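Local structure of putative oxidoreductase molybdopterin-binding subunit (Sulfolobus tokodaii, 4ZOH) at residues Ala162-Arg168 with Gly212-Lys218; Arg245-Ile250 with Thr633-Tyr639; Ala366-Leu370 with Tyr380-Lys386; Lys386-Glu390 with Pro567-His571. The protein probably serves as the molybdopterin-binding subunit of an oxidoreductase related to aldehyde oxidase and xanthine dehydrogenase, holding a molybdenum cofactor built on pterin cytosine dinucleotide. All blocks are in the same frame, centred on the assembly; numbering follows the deposited sequence.

Contact 1: residues Ala162-Arg168 with Gly212-Lys218; sequences ASPLETR and GGAFGSK. With MCN (pterin cytosine dinucleotide), chain D.
The glycine-rich loop Gly-212 to Lys-218, whose residues Gly-213 to Gly-216 line the pterin cytosine dinucleotide pocket, is backed here by the loop after strand 149-161, with Pro-164, Glu-166, Phe-215 and Lys-218 carrying the contact. At the start of a type I' turn from Ala-214 to Ser-217, two successive amides donate hydrogen bonds to one pterin oxygen: the N atoms of Ala-214 and Phe-215 lie 2.8 and 2.9 Å from MCN O4'. Phe-215 CG stands anti to its own carbonyl carbon (chi1 -52°), which swings the ring under the pterin, with O4' over the centre of one face, while Pro-164 CA comes to the ring edge near its plane. Pro-164 also rests its CB 3.5 Å from Gly-213 O, and its CG meets Ser-217 OG. Ala-162 CB fills in against Ser-217 CB at 3.7 Å. Gly-212 passes so near Glu-166 that a beta carbon on it would run into Glu-166 CB. The Glu-166 chain, bent at chi2, brings OE2 to Gly-212 N at 2.8 Å to accept a hydrogen bond, the amide lying above the carboxylate plane. A water joins Leu-165 N to Gly-212 O, and Leu-165 touches the iron-sulfur cluster. Ser-184 serves as a further hydrogen-bonding partner of both Glu-166 and Lys-218. The buried ammonium of Lys-218, at the end of a chain extended beyond CG, is gripped by backbone carbonyls from both loops, its NZ lying 2.6 Å from Glu-166 O, above the carbonyl plane, and 3.0 Å from Gly-213 O, almost in line with the C=O bond.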
# COMPACT_ATOMS: atom_id res chain seq x y z
N ALA A 162 -1.10 -18.94 -23.59
CA ALA A 162 -0.76 -19.26 -22.23
C ALA A 162 -1.96 -19.22 -21.26
O ALA A 162 -2.16 -20.18 -20.50
CB ALA A 162 0.38 -18.39 -21.76
N SER A 163 -2.80 -18.18 -21.38
CA SER A 163 -4.04 -18.05 -20.61
C SER A 163 -3.87 -18.29 -19.07
O SER A 163 -4.69 -19.00 -18.50
CB SER A 163 -5.12 -19.00 -21.16
OG SER A 163 -5.15 -19.01 -22.56
N PRO A 164 -2.82 -17.70 -18.41
CA PRO A 164 -2.78 -17.80 -16.94
C PRO A 164 -4.07 -17.19 -16.39
O PRO A 164 -4.64 -16.28 -17.02
CB PRO A 164 -1.60 -16.90 -16.54
CG PRO A 164 -1.45 -15.91 -17.66
CD PRO A 164 -1.90 -16.66 -18.90
N LEU A 165 -4.54 -17.69 -15.23
CA LEU A 165 -5.85 -17.19 -14.73
C LEU A 165 -5.79 -15.73 -14.26
O LEU A 165 -6.81 -15.04 -14.26
CB LEU A 165 -6.28 -18.03 -13.53
CG LEU A 165 -7.62 -18.73 -13.53
CD1 LEU A 165 -7.86 -18.66 -12.03
CD2 LEU A 165 -8.84 -18.12 -14.23
N GLU A 166 -4.64 -15.29 -13.79
CA GLU A 166 -4.41 -13.84 -13.63
C GLU A 166 -3.68 -13.30 -14.89
O GLU A 166 -2.56 -13.77 -15.26
CB GLU A 166 -3.54 -13.46 -12.38
CG GLU A 166 -3.47 -11.94 -12.13
CD GLU A 166 -2.17 -11.47 -11.50
OE1 GLU A 166 -2.11 -10.31 -11.01
OE2 GLU A 166 -1.15 -12.22 -11.47
N THR A 167 -4.29 -12.30 -15.51
CA THR A 167 -3.63 -11.52 -16.61
C THR A 167 -2.42 -10.76 -16.14
O THR A 167 -2.11 -10.76 -14.96
CB THR A 167 -4.55 -10.51 -17.25
OG1 THR A 167 -4.90 -9.52 -16.29
CG2 THR A 167 -5.87 -11.18 -17.76
N ARG A 168 -1.68 -10.20 -17.10
CA ARG A 168 -0.67 -9.18 -16.82
C ARG A 168 -1.33 -8.11 -15.99
O ARG A 168 -2.57 -8.03 -15.91
CB ARG A 168 -0.17 -8.55 -18.17
CG ARG A 168 0.59 -9.57 -19.03
CD ARG A 168 0.69 -9.12 -20.50
NE ARG A 168 -0.63 -8.79 -21.02
CZ ARG A 168 -0.88 -8.00 -22.07
NH1 ARG A 168 -2.14 -7.77 -22.38
NH2 ARG A 168 0.14 -7.50 -22.80
N GLY A 212 -0.56 -14.76 -10.40
CA GLY A 212 -1.48 -15.86 -10.72
C GLY A 212 -1.04 -16.70 -11.92
O GLY A 212 -1.87 -16.89 -12.85
N GLY A 213 0.21 -17.20 -11.93
CA GLY A 213 0.73 -18.00 -13.08
C GLY A 213 1.18 -17.10 -14.27
O GLY A 213 0.89 -15.86 -14.28
N ALA A 214 1.80 -17.72 -15.29
CA ALA A 214 2.41 -16.99 -16.38
C ALA A 214 2.62 -17.93 -17.55
O ALA A 214 2.13 -17.66 -18.69
CB ALA A 214 3.74 -16.42 -15.92
N PHE A 215 3.33 -19.05 -17.26
CA PHE A 215 3.58 -20.15 -18.24
C PHE A 215 4.37 -19.58 -19.43
O PHE A 215 4.16 -20.01 -20.56
CB PHE A 215 2.28 -20.83 -18.68
CG PHE A 215 1.44 -21.27 -17.51
CD1 PHE A 215 1.78 -22.40 -16.76
CD2 PHE A 215 0.31 -20.51 -17.10
CE1 PHE A 215 1.00 -22.80 -15.67
CE2 PHE A 215 -0.46 -20.90 -15.99
CZ PHE A 215 -0.12 -22.04 -15.26
N GLY A 216 5.21 -18.57 -19.13
CA GLY A 216 6.16 -18.04 -20.07
C GLY A 216 5.66 -16.70 -20.56
O GLY A 216 6.44 -15.91 -20.94
N SER A 217 4.37 -16.43 -20.47
CA SER A 217 3.77 -15.21 -20.95
C SER A 217 4.21 -13.89 -20.27
O SER A 217 3.84 -12.84 -20.81
CB SER A 217 2.26 -15.33 -20.95
OG SER A 217 1.76 -15.10 -19.66
N LYS A 218 4.94 -13.94 -19.13
CA LYS A 218 5.28 -12.76 -18.31
C LYS A 218 6.82 -12.63 -18.12
O LYS A 218 7.32 -11.91 -17.23
CB LYS A 218 4.51 -12.76 -16.96
CG LYS A 218 2.97 -12.62 -17.12
CD LYS A 218 2.18 -12.90 -15.82
CE LYS A 218 0.70 -12.95 -16.11
NZ LYS A 218 -0.08 -13.10 -14.81
N1 MCN D . 11.15 -29.93 -8.24
C2 MCN D . 11.74 -30.83 -7.37
N3 MCN D . 12.78 -31.63 -7.77
C4 MCN D . 13.23 -31.52 -9.08
C5 MCN D . 12.65 -30.62 -9.97
C6 MCN D . 11.61 -29.79 -9.54
O2 MCN D . 11.38 -30.97 -6.20
N4 MCN D . 14.23 -32.30 -9.45
C1' MCN D . 10.07 -29.10 -7.71
C2D MCN D . 10.64 -27.78 -7.18
O2' MCN D . 10.92 -27.82 -5.82
C3' MCN D . 9.48 -26.83 -7.37
C4D MCN D . 9.08 -27.22 -8.73
O4D MCN D . 9.19 -28.71 -8.74
O3' MCN D . 8.44 -27.04 -6.48
C5' MCN D . 10.18 -26.43 -9.40
O5' MCN D . 10.32 -26.77 -10.66
PA MCN D . 11.59 -26.32 -11.56
O1A MCN D . 12.78 -25.80 -10.91
O2A MCN D . 11.64 -27.54 -12.43
O3A MCN D . 10.75 -25.17 -12.46
PB MCN D . 10.58 -23.65 -11.95
O1B MCN D . 11.79 -22.87 -12.45
O2B MCN D . 10.27 -23.48 -10.53
O3B MCN D . 9.31 -23.29 -12.73
C10 MCN D . 9.32 -22.73 -14.07
C9' MCN D . 8.37 -23.48 -14.97
C8' MCN D . 8.13 -22.82 -16.22
S8' MCN D . 9.49 -22.38 -17.25
C7' MCN D . 6.88 -22.62 -16.72
S7' MCN D . 6.57 -21.93 -18.34
C6' MCN D . 5.69 -23.08 -16.03
C7 MCN D . 6.07 -24.16 -14.97
O9' MCN D . 7.16 -23.65 -14.23
N5' MCN D . 4.89 -21.99 -15.47
C4A MCN D . 4.09 -22.14 -14.32
N8' MCN D . 4.92 -24.39 -14.04
C4B MCN D . 4.10 -23.38 -13.63
N1' MCN D . 3.33 -23.61 -12.57
C2' MCN D . 2.56 -22.63 -12.10
N2' MCN D . 1.83 -22.88 -11.04
N3' MCN D . 2.48 -21.34 -12.73
C4' MCN D . 3.24 -21.08 -13.89
O4' MCN D . 3.17 -19.96 -14.46
O HOH W 1 -2.71 -19.38 -13.66

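Contact 2: residues Arg245-Ile250 with Thr633-Tyr639; sequences RTEEFI and TTNFQDY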
# COMPACT_ATOMS: atom_id res chain seq x y z
N ARG A 245 -9.75 -9.65 -20.04
CA ARG A 245 -9.26 -10.98 -20.52
C ARG A 245 -9.33 -11.02 -22.08
O ARG A 245 -8.48 -11.63 -22.71
CB ARG A 245 -10.11 -12.14 -19.89
CG ARG A 245 -9.82 -13.54 -20.44
CD ARG A 245 -8.37 -13.96 -20.32
NE ARG A 245 -8.11 -14.03 -18.89
CZ ARG A 245 -7.03 -14.55 -18.31
NH1 ARG A 245 -6.00 -14.97 -19.05
NH2 ARG A 245 -6.97 -14.58 -16.96
N THR A 246 -10.34 -10.38 -22.67
CA THR A 246 -10.34 -10.19 -24.17
C THR A 246 -9.03 -9.57 -24.65
O THR A 246 -8.33 -10.13 -25.53
CB THR A 246 -11.58 -9.45 -24.68
OG1 THR A 246 -12.74 -10.17 -24.24
CG2 THR A 246 -11.61 -9.32 -26.22
N GLU A 247 -8.62 -8.48 -24.01
CA GLU A 247 -7.32 -7.90 -24.32
C GLU A 247 -6.19 -8.89 -24.19
O GLU A 247 -5.28 -8.95 -25.06
CB GLU A 247 -7.06 -6.70 -23.37
CG GLU A 247 -7.91 -5.47 -23.74
CD GLU A 247 -7.49 -4.29 -22.88
OE1 GLU A 247 -6.49 -3.60 -23.20
OE2 GLU A 247 -8.17 -4.10 -21.88
N GLU A 248 -6.20 -9.64 -23.07
CA GLU A 248 -5.09 -10.53 -22.80
C GLU A 248 -5.03 -11.54 -23.99
O GLU A 248 -4.00 -11.72 -24.57
CB GLU A 248 -5.31 -11.29 -21.44
CG GLU A 248 -4.04 -11.97 -20.98
CD GLU A 248 -2.98 -11.04 -20.39
OE1 GLU A 248 -2.07 -11.60 -19.74
OE2 GLU A 248 -3.03 -9.74 -20.56
N PHE A 249 -6.17 -12.13 -24.36
CA PHE A 249 -6.17 -13.15 -25.41
C PHE A 249 -5.60 -12.63 -26.71
O PHE A 249 -4.84 -13.31 -27.34
CB PHE A 249 -7.60 -13.70 -25.68
CG PHE A 249 -7.94 -14.85 -24.79
CD1 PHE A 249 -7.22 -16.05 -24.91
CD2 PHE A 249 -8.98 -14.76 -23.85
CE1 PHE A 249 -7.49 -17.14 -24.10
CE2 PHE A 249 -9.28 -15.85 -23.05
CZ PHE A 249 -8.55 -17.04 -23.17
N ILE A 250 -5.95 -11.38 -27.05
CA ILE A 250 -5.58 -10.76 -28.30
C ILE A 250 -4.12 -10.27 -28.34
O ILE A 250 -3.49 -10.17 -29.41
CB ILE A 250 -6.68 -9.72 -28.49
CG1 ILE A 250 -7.81 -10.35 -29.28
CG2 ILE A 250 -6.22 -8.35 -28.90
CD1 ILE A 250 -9.08 -9.57 -29.10
N THR A 633 -10.63 -16.68 -31.29
CA THR A 633 -10.89 -17.25 -29.96
C THR A 633 -10.43 -16.28 -28.87
O THR A 633 -9.31 -16.30 -28.46
CB THR A 633 -10.29 -18.69 -29.84
OG1 THR A 633 -8.89 -18.58 -30.01
CG2 THR A 633 -10.80 -19.58 -30.96
N THR A 634 -11.31 -15.41 -28.40
CA THR A 634 -10.82 -14.35 -27.54
C THR A 634 -11.44 -14.36 -26.10
O THR A 634 -11.41 -13.34 -25.41
CB THR A 634 -11.05 -12.96 -28.23
OG1 THR A 634 -12.45 -12.73 -28.29
CG2 THR A 634 -10.49 -12.92 -29.63
N ASN A 635 -11.95 -15.51 -25.67
CA ASN A 635 -12.52 -15.66 -24.32
C ASN A 635 -12.48 -17.10 -23.91
O ASN A 635 -12.16 -17.95 -24.72
CB ASN A 635 -13.94 -15.15 -24.28
CG ASN A 635 -14.77 -15.82 -25.31
OD1 ASN A 635 -14.99 -17.03 -25.25
ND2 ASN A 635 -15.16 -15.05 -26.33
N PHE A 636 -12.71 -17.37 -22.62
CA PHE A 636 -12.63 -18.74 -22.10
C PHE A 636 -13.74 -19.67 -22.58
O PHE A 636 -13.62 -20.87 -22.39
CB PHE A 636 -12.50 -18.80 -20.58
CG PHE A 636 -11.13 -18.51 -20.09
CD1 PHE A 636 -10.04 -19.23 -20.56
CD2 PHE A 636 -10.93 -17.46 -19.16
CE1 PHE A 636 -8.76 -18.95 -20.07
CE2 PHE A 636 -9.66 -17.21 -18.66
CZ PHE A 636 -8.56 -17.96 -19.11
N GLN A 637 -14.76 -19.14 -23.24
CA GLN A 637 -15.74 -19.99 -23.95
C GLN A 637 -15.10 -20.45 -25.24
O GLN A 637 -14.98 -21.64 -25.40
CB GLN A 637 -17.09 -19.27 -24.17
CG GLN A 637 -18.04 -19.90 -25.17
CD GLN A 637 -19.13 -18.90 -25.57
OE1 GLN A 637 -20.14 -18.77 -24.90
NE2 GLN A 637 -18.90 -18.18 -26.65
N ASP A 638 -14.60 -19.53 -26.10
CA ASP A 638 -14.06 -19.92 -27.42
C ASP A 638 -12.60 -20.41 -27.43
O ASP A 638 -12.15 -21.02 -28.39
CB ASP A 638 -14.21 -18.81 -28.49
CG ASP A 638 -15.57 -18.19 -28.50
OD1 ASP A 638 -16.57 -18.90 -28.31
OD2 ASP A 638 -15.64 -16.96 -28.68
N TYR A 639 -11.82 -20.08 -26.40
CA TYR A 639 -10.49 -20.67 -26.22
C TYR A 639 -10.58 -21.68 -25.07
O TYR A 639 -10.51 -21.30 -23.91
CB TYR A 639 -9.40 -19.62 -25.96
CG TYR A 639 -8.04 -20.26 -26.03
CD1 TYR A 639 -7.41 -20.46 -27.25
CD2 TYR A 639 -7.40 -20.69 -24.88
CE1 TYR A 639 -6.16 -21.08 -27.32
CE2 TYR A 639 -6.18 -21.32 -24.94
CZ TYR A 639 -5.58 -21.53 -26.18
OH TYR A 639 -4.36 -22.15 -26.19
O HOH W 2 -11.91 -12.81 -22.78
O HOH W 3 -14.09 -11.89 -26.15
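Phe-249 of helix 245-251 faces Thr-634 of the loop before strand 651-655, their CA atoms only 5.3 Å apart, and the two backbones meet without a direct hydrogen bond. The closest thing to one is a CA-H...O contact, in which Thr-246 CA approaches Thr-634 O at 3.6 Å. Two waters do the polar bridging: one donates to both Thr-246 OG1 and Thr-634 O, and the other bonds to the hydroxyls of both threonines. Thr-246 OG1 also bonds to an acidic side chain on the chain of another protein. Phe-249 fills the middle. Its CD2 lies 3.2 Å from Thr-634 O, and its CZ drives edge-on into the face of Phe-636, with ring centroids 5.2 Å apart and planes at 79°. CE1 meets Tyr-639 CD2 at 3.6 Å, those rings inclined at 50°. With only a methyl group at Phe-249, as in an alanine here, a gap would probably open between helix and loop, and Phe-636 and Tyr-639 would lose the ring between them. Near its rim, on the same side as Phe-249, Phe-636 sets CE2 over one face of the Arg-245 guanidinium, the planes 50° apart; Arg-245 NH2 bonds to the backbone of another protein's chain. The loop keeps its own shape through an Asx motif, Asn-635 OD1 accepting from Asp-638 N at 2.7 Å. Phe-249, Phe-636 and Tyr-639 form an aromatic cluster joining the two molybdopterin cofactor-binding family regions, near partner proteins.

Contact 3: residues Ala366-Leu370 with Tyr380-Lys386; sequences AIDTL and YDSGNVK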
# COMPACT_ATOMS: atom_id res chain seq x y z
N ALA A 366 16.88 -45.99 -29.21
CA ALA A 366 17.33 -45.28 -28.03
C ALA A 366 18.84 -45.26 -27.83
O ALA A 366 19.50 -46.31 -27.88
CB ALA A 366 16.67 -45.94 -26.79
N ILE A 367 19.39 -44.07 -27.57
CA ILE A 367 20.71 -43.94 -26.97
C ILE A 367 20.91 -44.99 -25.84
O ILE A 367 19.97 -45.30 -25.08
CB ILE A 367 20.89 -42.50 -26.44
CG1 ILE A 367 21.04 -41.56 -27.62
CG2 ILE A 367 22.14 -42.34 -25.56
CD1 ILE A 367 20.51 -40.17 -27.30
N ASP A 368 22.13 -45.52 -25.72
CA ASP A 368 22.44 -46.53 -24.68
C ASP A 368 22.78 -45.82 -23.39
O ASP A 368 21.92 -45.68 -22.50
CB ASP A 368 23.53 -47.48 -25.17
CG ASP A 368 23.32 -47.88 -26.63
OD1 ASP A 368 24.21 -47.62 -27.47
OD2 ASP A 368 22.23 -48.41 -26.99
N THR A 369 24.00 -45.29 -23.30
CA THR A 369 24.39 -44.55 -22.10
C THR A 369 24.65 -43.04 -22.29
O THR A 369 24.92 -42.53 -23.40
CB THR A 369 25.59 -45.20 -21.36
OG1 THR A 369 26.74 -45.20 -22.21
CG2 THR A 369 25.24 -46.64 -20.87
N LEU A 370 24.54 -42.34 -21.17
CA LEU A 370 24.74 -40.92 -21.06
C LEU A 370 26.06 -40.77 -20.30
O LEU A 370 26.33 -41.62 -19.47
CB LEU A 370 23.52 -40.27 -20.37
CG LEU A 370 22.21 -40.38 -21.14
CD1 LEU A 370 21.24 -39.37 -20.57
CD2 LEU A 370 22.34 -40.06 -22.63
N TYR A 380 23.41 -34.46 -23.69
CA TYR A 380 22.55 -35.06 -22.72
C TYR A 380 23.48 -35.58 -21.65
O TYR A 380 24.31 -36.47 -21.92
CB TYR A 380 21.82 -36.19 -23.36
CG TYR A 380 20.97 -35.85 -24.56
CD1 TYR A 380 20.42 -34.56 -24.80
CD2 TYR A 380 20.68 -36.86 -25.49
CE1 TYR A 380 19.66 -34.29 -25.95
CE2 TYR A 380 19.91 -36.60 -26.62
CZ TYR A 380 19.39 -35.33 -26.83
OH TYR A 380 18.61 -35.15 -27.97
N ASP A 381 23.37 -35.04 -20.43
CA ASP A 381 24.50 -35.18 -19.50
C ASP A 381 24.59 -36.42 -18.64
O ASP A 381 25.73 -36.88 -18.34
CB ASP A 381 24.62 -33.96 -18.58
CG ASP A 381 23.28 -33.63 -17.81
OD1 ASP A 381 22.17 -34.17 -18.13
OD2 ASP A 381 23.39 -32.78 -16.88
N SER A 382 23.45 -36.92 -18.17
CA SER A 382 23.49 -38.01 -17.18
C SER A 382 22.14 -38.71 -17.18
O SER A 382 21.12 -38.12 -17.59
CB SER A 382 23.88 -37.56 -15.77
OG SER A 382 22.76 -36.90 -15.25
N GLY A 383 22.20 -39.99 -16.80
CA GLY A 383 21.04 -40.87 -16.78
C GLY A 383 21.23 -42.06 -17.69
O GLY A 383 22.34 -42.33 -18.15
N ASN A 384 20.13 -42.71 -18.02
CA ASN A 384 20.16 -43.93 -18.77
C ASN A 384 18.85 -44.12 -19.38
O ASN A 384 17.94 -44.64 -18.72
CB ASN A 384 20.46 -45.15 -17.85
CG ASN A 384 20.63 -46.47 -18.62
OD1 ASN A 384 19.94 -46.78 -19.64
ND2 ASN A 384 21.52 -47.28 -18.11
N VAL A 385 18.75 -43.74 -20.66
CA VAL A 385 17.49 -43.69 -21.36
C VAL A 385 16.88 -45.09 -21.51
O VAL A 385 15.72 -45.28 -21.18
CB VAL A 385 17.63 -42.99 -22.74
CG1 VAL A 385 16.28 -42.87 -23.44
CG2 VAL A 385 18.23 -41.60 -22.57
N LYS A 386 17.69 -46.05 -22.02
CA LYS A 386 17.24 -47.42 -22.31
C LYS A 386 16.61 -48.03 -21.09
O LYS A 386 15.50 -48.56 -21.16
CB LYS A 386 18.43 -48.29 -22.73
CG LYS A 386 18.72 -48.27 -24.20
CD LYS A 386 18.07 -49.44 -24.90
CE LYS A 386 19.03 -49.89 -25.98
NZ LYS A 386 18.49 -51.17 -26.49
O HOH W 4 24.82 -41.23 -16.77
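Leu-370 is the main bump of this contact, and the bend from Tyr-380 to Val-385 is the hollow that receives it. The bend curls round the leucine so that each part of the side chain meets a different wall. CB lies 3.3 Å from Gly-383 O, CD1 lies 3.2 Å from Ser-382 O and looks on to Val-385 CG2, and CD2 rests 4.0 Å from Tyr-380 CB. Gly-383 takes a backbone shape (phi 120°) in which a beta carbon would press on the carbonyl of Ser-382. Replacing Leu-370 by an alanine would probably empty most of this hollow and leave Tyr-380 and Val-385 without the side chain that lies between them. Farther back, Ile-367 forms a second, smaller bump: its CD1 comes to the edge of the Tyr-380 ring, near the ring plane, 3.7 Å from CE2. The ring's hydroxyl is held beyond by Gly-307. At the far end Lys-386 lies over the start of the other segment, with CG anti to its own carbonyl carbon (chi1 -89°); this puts CG 3.3 Å from Ile-367 O and 4.0 Å from Ala-366 CB, and the ammonium goes on to Leu-363 O. Asn-384 meanwhile caps helix 385-401 through Lys-387 N. Across the segments themselves no direct hydrogen bond is made; a single water links Leu-370 O to Gly-383 N. The contact thus rests on apolar side chains fitted against each other and against backbone carbonyls, where the chain returns on itself, and polar groups find their partners mostly outside it.

Contact 4: residues Lys386-Glu390 with Pro567-His571; sequences KKLLE and PYGVH
Leu-388 of helix 385-401 packs into the angle between Tyr-568 and Val-570 on strand 568-577, and most of the contact lies in this one side chain. Its two methyls divide the work. CD1 reaches Tyr-568 CE1 at 3.6 Å, approaching the ring obliquely, while CD2 sits 3.6 Å from Val-570 CG1. Tyr-568 and Val-570 both point toward the helix, and Leu-388 CD2 drops between them onto Gly-569 CA at 3.7 Å. Tyr-568 holds CG between its backbone N and carbonyl carbon (chi1 56°), which turns the ring toward the helix; its hydroxyl bonds to Asn-384 N, just ahead of the helix. Val-591 on the adjacent strand 583-593 touches both Leu-388 and Val-570. Packing is looser one residue on, where Leu-389 CD2 merely grazes Val-570 CB at 4.0 Å and the leucine turns also to Leu-363 of helix 358-365. Lys-387 and Glu-390 make up the solvent side of the helix and touch nothing of the strand. No polar bond crosses between the segments. The axes of segments 386-390 and 568-571 approach to 8.1 Å and run nearly in the same direction, at a signed angle of -25°. His-571 points the other way from Val-570 and packs on helix 673-688, so the strand is covered on both sides: the layered alpha/beta packing of a helix laid along the face of a mixed sheet.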
# COMPACT_ATOMS: atom_id res chain seq x y z
N LYS A 386 17.69 -46.05 -22.02
CA LYS A 386 17.24 -47.42 -22.31
C LYS A 386 16.61 -48.03 -21.09
O LYS A 386 15.50 -48.56 -21.16
CB LYS A 386 18.43 -48.29 -22.73
CG LYS A 386 18.72 -48.27 -24.20
CD LYS A 386 18.07 -49.44 -24.90
CE LYS A 386 19.03 -49.89 -25.98
NZ LYS A 386 18.49 -51.17 -26.49
N LYS A 387 17.31 -47.90 -19.98
CA LYS A 387 16.92 -48.47 -18.70
C LYS A 387 15.63 -47.89 -18.19
O LYS A 387 14.79 -48.62 -17.63
CB LYS A 387 18.03 -48.23 -17.70
CG LYS A 387 17.81 -48.65 -16.26
CD LYS A 387 19.19 -48.72 -15.62
CE LYS A 387 19.14 -49.53 -14.33
NZ LYS A 387 19.24 -48.65 -13.12
N LEU A 388 15.45 -46.58 -18.37
CA LEU A 388 14.19 -45.92 -18.04
C LEU A 388 13.09 -46.43 -18.93
O LEU A 388 12.00 -46.65 -18.46
CB LEU A 388 14.29 -44.39 -18.09
CG LEU A 388 13.14 -43.73 -17.36
CD1 LEU A 388 13.57 -42.56 -16.51
CD2 LEU A 388 12.15 -43.27 -18.39
N LEU A 389 13.37 -46.61 -20.22
CA LEU A 389 12.38 -47.21 -21.11
C LEU A 389 12.01 -48.67 -20.72
O LEU A 389 10.83 -49.07 -20.88
CB LEU A 389 12.88 -47.17 -22.55
CG LEU A 389 12.88 -45.87 -23.33
CD1 LEU A 389 13.71 -46.06 -24.61
CD2 LEU A 389 11.45 -45.52 -23.71
N GLU A 390 12.98 -49.45 -20.20
CA GLU A 390 12.69 -50.85 -19.77
C GLU A 390 11.72 -50.78 -18.60
O GLU A 390 10.68 -51.42 -18.62
CB GLU A 390 13.94 -51.68 -19.38
CG GLU A 390 15.07 -51.77 -20.43
CD GLU A 390 14.87 -52.83 -21.53
OE1 GLU A 390 13.74 -53.09 -22.01
OE2 GLU A 390 15.89 -53.41 -21.95
N PRO A 567 16.74 -33.65 -18.21
CA PRO A 567 15.91 -34.79 -17.75
C PRO A 567 15.34 -35.47 -18.98
O PRO A 567 15.41 -34.90 -20.07
CB PRO A 567 14.77 -34.11 -16.99
CG PRO A 567 14.58 -32.80 -17.73
CD PRO A 567 16.03 -32.36 -18.00
N TYR A 568 14.74 -36.63 -18.78
CA TYR A 568 14.16 -37.43 -19.86
C TYR A 568 13.09 -38.32 -19.24
O TYR A 568 13.08 -38.55 -18.02
CB TYR A 568 15.28 -38.31 -20.53
CG TYR A 568 16.02 -39.20 -19.53
CD1 TYR A 568 15.65 -40.56 -19.35
CD2 TYR A 568 17.04 -38.69 -18.71
CE1 TYR A 568 16.33 -41.36 -18.43
CE2 TYR A 568 17.70 -39.47 -17.78
CZ TYR A 568 17.32 -40.81 -17.63
OH TYR A 568 17.95 -41.58 -16.68
N GLY A 569 12.19 -38.85 -20.05
CA GLY A 569 11.29 -39.86 -19.54
C GLY A 569 10.42 -40.44 -20.60
O GLY A 569 10.60 -40.15 -21.77
N VAL A 570 9.49 -41.31 -20.18
CA VAL A 570 8.54 -41.92 -21.11
C VAL A 570 7.13 -41.76 -20.49
O VAL A 570 6.97 -41.96 -19.28
CB VAL A 570 8.94 -43.41 -21.44
CG1 VAL A 570 9.20 -44.22 -20.15
CG2 VAL A 570 7.84 -44.11 -22.23
N HIS A 571 6.13 -41.42 -21.32
CA HIS A 571 4.81 -41.13 -20.86
C HIS A 571 3.95 -41.98 -21.74
O HIS A 571 4.37 -42.33 -22.84
CB HIS A 571 4.42 -39.61 -21.01
CG HIS A 571 5.11 -38.71 -20.01
ND1 HIS A 571 4.53 -37.54 -19.53
CD2 HIS A 571 6.33 -38.80 -19.41
CE1 HIS A 571 5.33 -37.02 -18.61
NE2 HIS A 571 6.46 -37.72 -18.56

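In the fold
The four contacts form two touching pairs; contacts 2 and 3 lie on opposite sides of the chain's centre, about 42 Å apart between centres. Contact 1 is wholly buried beside the cofactor and is the most polar, with a buried charge held by backbone oxygens; contact 2, next to it, is partly open, and mixes aromatic rings with waters and partner proteins. Arg-168 and Glu-248 tie these two by a salt bridge. Contacts 3 and 4 share Lys-386 and helix 385-401, contact 3 packing the turn that leads into the helix and contact 4 seating its first turns on a sheet. Contact 4 is buried and purely apolar, whereas contact 3 reaches the surface.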